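Uncharacterized protein (Thermus thermophilus, PDB 2DBS) is of unknown function but pairs, in the crystal, as a two-fold dimer whose chains exchange C-terminal strands, probably its native form. Local coordinates at the interface of chains A and B. Residues are numbered along the deposited sequence; one frame, centred on the assembly and turned at random. Chains: chain A/B, hypothetical protein TTHC002.

The interface of chains A and B. Residues chain A 81-85; chain B 24, 74-76, 78.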
ATOM      1  N   LYS A  81      -9.971  -5.082  -0.388  1.00 39.56           N
ATOM      2  CA  LYS A  81     -10.483  -4.459  -1.588  1.00 39.39           C
ATOM      3  C   LYS A  81      -9.592  -3.342  -2.069  1.00 38.51           C
ATOM      4  O   LYS A  81      -8.773  -2.826  -1.331  1.00 38.17           O
ATOM      5  CB  LYS A  81     -11.896  -3.933  -1.359  1.00 41.06           C
ATOM      6  CG  LYS A  81     -12.965  -4.776  -2.055  1.00 43.08           C
ATOM      7  CD  LYS A  81     -13.163  -4.393  -3.543  1.00 43.59           C
ATOM      8  CE  LYS A  81     -11.864  -4.358  -4.385  1.00 41.03           C
ATOM      9  NZ  LYS A  81     -11.117  -5.647  -4.474  1.00 37.79           N
ATOM     10  N   GLU A  82      -9.751  -2.998  -3.337  1.00 39.02           N
ATOM     11  CA  GLU A  82      -8.993  -1.934  -3.970  1.00 38.20           C
ATOM     12  C   GLU A  82      -9.987  -0.925  -4.509  1.00 38.14           C
ATOM     13  O   GLU A  82     -11.121  -1.265  -4.818  1.00 37.87           O
ATOM     14  CB  GLU A  82      -8.175  -2.491  -5.114  1.00 38.67           C
ATOM     15  CG  GLU A  82      -7.142  -3.457  -4.678  1.00 37.59           C
ATOM     16  CD  GLU A  82      -6.565  -4.192  -5.839  1.00 37.61           C
ATOM     17  OE1 GLU A  82      -7.229  -5.125  -6.322  1.00 39.79           O
ATOM     18  OE2 GLU A  82      -5.459  -3.832  -6.281  1.00 38.27           O
ATOM     19  N   VAL A  83      -9.555   0.319  -4.616  1.00 38.24           N
ATOM     20  CA  VAL A  83     -10.416   1.381  -5.092  1.00 38.47           C
ATOM     21  C   VAL A  83      -9.600   2.321  -5.941  1.00 39.58           C
ATOM     22  O   VAL A  83      -8.612   2.879  -5.481  1.00 38.91           O
ATOM     23  CB  VAL A  83     -11.001   2.168  -3.923  1.00 37.33           C
ATOM     24  CG1 VAL A  83     -11.887   3.277  -4.443  1.00 38.64           C
ATOM     25  CG2 VAL A  83     -11.779   1.238  -3.013  1.00 37.49           C
ATOM     26  N   GLU A  84     -10.021   2.495  -7.187  1.00 41.13           N
ATOM     27  CA  GLU A  84      -9.314   3.366  -8.104  1.00 41.48           C
ATOM     28  C   GLU A  84      -9.809   4.803  -7.962  1.00 40.84           C
ATOM     29  O   GLU A  84     -10.988   5.050  -7.729  1.00 40.04           O
ATOM     30  CB  GLU A  84      -9.510   2.849  -9.538  1.00 44.17           C
ATOM     31  CG  GLU A  84      -8.791   3.629 -10.627  1.00 47.74           C
ATOM     32  CD  GLU A  84      -7.274   3.516 -10.539  1.00 50.97           C
ATOM     33  OE1 GLU A  84      -6.612   4.573 -10.345  1.00 50.88           O
ATOM     34  OE2 GLU A  84      -6.750   2.376 -10.668  1.00 50.03           O
ATOM     35  N   VAL A  85      -8.888   5.749  -8.071  1.00 41.35           N
ATOM     36  CA  VAL A  85      -9.220   7.169  -7.996  1.00 42.03           C
ATOM     37  C   VAL A  85      -8.638   7.758  -9.302  1.00 41.54           C
ATOM     38  O   VAL A  85      -7.626   7.264  -9.789  1.00 41.69           O
ATOM     39  CB  VAL A  85      -8.570   7.821  -6.747  1.00 42.39           C
ATOM     40  CG1 VAL A  85      -9.520   8.844  -6.148  1.00 42.71           C
ATOM     41  CG2 VAL A  85      -8.215   6.751  -5.709  1.00 42.94           C
TER
ATOM     42  N   LEU B  24     -16.365   8.899  -2.736  1.00 47.57           N
ATOM     43  CA  LEU B  24     -15.498   7.769  -2.436  1.00 47.04           C
ATOM     44  C   LEU B  24     -15.759   7.269  -1.019  1.00 48.02           C
ATOM     45  O   LEU B  24     -15.548   6.089  -0.707  1.00 47.89           O
ATOM     46  CB  LEU B  24     -14.042   8.199  -2.607  1.00 44.87           C
ATOM     47  CG  LEU B  24     -13.161   7.350  -3.520  1.00 43.72           C
ATOM     48  CD1 LEU B  24     -13.914   6.975  -4.778  1.00 42.75           C
ATOM     49  CD2 LEU B  24     -11.894   8.120  -3.847  1.00 42.81           C
ATOM     50  N   ILE B  74      -4.167   7.985  -6.115  1.00 26.67           N
ATOM     51  CA  ILE B  74      -4.300   7.172  -7.321  1.00 27.00           C
ATOM     52  C   ILE B  74      -5.071   5.866  -7.014  1.00 27.36           C
ATOM     53  O   ILE B  74      -5.769   5.334  -7.870  1.00 27.22           O
ATOM     54  CB  ILE B  74      -2.894   6.879  -7.935  1.00 25.74           C
ATOM     55  CG1 ILE B  74      -2.232   8.196  -8.324  1.00 25.35           C
ATOM     56  CG2 ILE B  74      -3.010   6.029  -9.166  1.00 23.69           C
ATOM     57  CD1 ILE B  74      -3.050   9.006  -9.306  1.00 27.17           C
ATOM     58  N   ARG B  75      -4.971   5.368  -5.788  1.00 27.02           N
ATOM     59  CA  ARG B  75      -5.692   4.161  -5.427  1.00 26.15           C
ATOM     60  C   ARG B  75      -5.801   3.974  -3.918  1.00 24.59           C
ATOM     61  O   ARG B  75      -4.940   4.425  -3.173  1.00 23.09           O
ATOM     62  CB  ARG B  75      -5.018   2.939  -6.062  1.00 27.90           C
ATOM     63  CG  ARG B  75      -5.577   1.615  -5.583  1.00 28.02           C
ATOM     64  CD  ARG B  75      -4.876   0.456  -6.244  1.00 30.89           C
ATOM     65  NE  ARG B  75      -5.364   0.216  -7.593  1.00 32.65           N
ATOM     66  CZ  ARG B  75      -4.790  -0.617  -8.457  1.00 33.63           C
ATOM     67  NH1 ARG B  75      -3.703  -1.287  -8.110  1.00 31.46           N
ATOM     68  NH2 ARG B  75      -5.304  -0.776  -9.673  1.00 34.89           N
ATOM     69  N   LEU B  76      -6.873   3.315  -3.483  1.00 24.50           N
ATOM     70  CA  LEU B  76      -7.110   3.038  -2.071  1.00 25.07           C
ATOM     71  C   LEU B  76      -7.176   1.514  -1.849  1.00 26.50           C
ATOM     72  O   LEU B  76      -7.895   0.818  -2.559  1.00 26.41           O
ATOM     73  CB  LEU B  76      -8.429   3.677  -1.612  1.00 25.15           C
ATOM     74  CG  LEU B  76      -8.734   5.182  -1.693  1.00 24.76           C
ATOM     75  CD1 LEU B  76      -9.973   5.435  -0.884  1.00 25.75           C
ATOM     76  CD2 LEU B  76      -7.624   6.035  -1.118  1.00 26.74           C
ATOM     77  N   LEU B  78      -8.270  -1.337   0.686  1.00 33.47           N
ATOM     78  CA  LEU B  78      -9.082  -1.594   1.872  1.00 35.35           C
ATOM     79  C   LEU B  78      -8.616  -2.875   2.533  1.00 37.99           C
ATOM     80  O   LEU B  78      -8.781  -3.975   2.003  1.00 38.33           O
ATOM     81  CB  LEU B  78     -10.564  -1.698   1.511  1.00 35.77           C
ATOM     82  CG  LEU B  78     -11.383  -0.412   1.253  1.00 36.10           C
ATOM     83  CD1 LEU B  78     -10.571   0.821   1.608  1.00 34.59           C
ATOM     84  CD2 LEU B  78     -11.850  -0.374  -0.211  1.00 36.25           C
TER
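With CG anti to its backbone N (chi1 172°), B:Arg75 reaches toward two carboxylates of the neighbouring chain, while A:Glu84, whose CG is likewise anti to N (chi1 -178°), comes to meet it. A bend at chi3 of the arginine sets its guanidinium between A:Glu82 and A:Glu84. The terminal nitrogen NH1 lies 3.6 Å from OE2 of A:Glu82, which sits above one face of the guanidinium, offset toward its rim. On the other arm, NH2 makes a second salt bridge to OE2 of A:Glu84, with the carboxylate and guanidinium planes turned 61° apart. Both are long, steeply inclined ion pairs rather than flat, two-pronged ones. An alanine in place of B:Arg75 would probably leave the two glutamates without their shared positive mate and their carboxylates freer to turn.

Beneath this charged row runs the antiparallel pairing of strand 81-84 of chain A with strand 72-79 of chain B. A:Val83 and B:Leu76 exchange backbone hydrogen bonds in both directions, the one from B:Leu76 N to A:Val83 O measuring 2.7 Å. A:Lys81 and B:Leu78 form a second reciprocal pair, and A:Val85 N extends the ladder to B:Ile74 O at 3.2 Å, approaching from above the carbonyl plane.

The opposite side of the ribbon is mainly aliphatic. CG2 of A:Val83 packs tightly on CD2 of B:Leu78, and CB of A:Val83 lies 3.8 Å from CB of B:Leu76. Farther along, CG1 of A:Val85 touches CD2 of B:Leu24 at 3.4 Å, the two branches meeting at a slant.

Here is an instance of sheet extension by strand exchange: one face is tied by charge, the other by aliphatic packing. Repeated by the two-fold, it joins each C-terminal strand to the partner's sheet in the crystal and would help hold the pair together if, as seems likely, it is the native dimer.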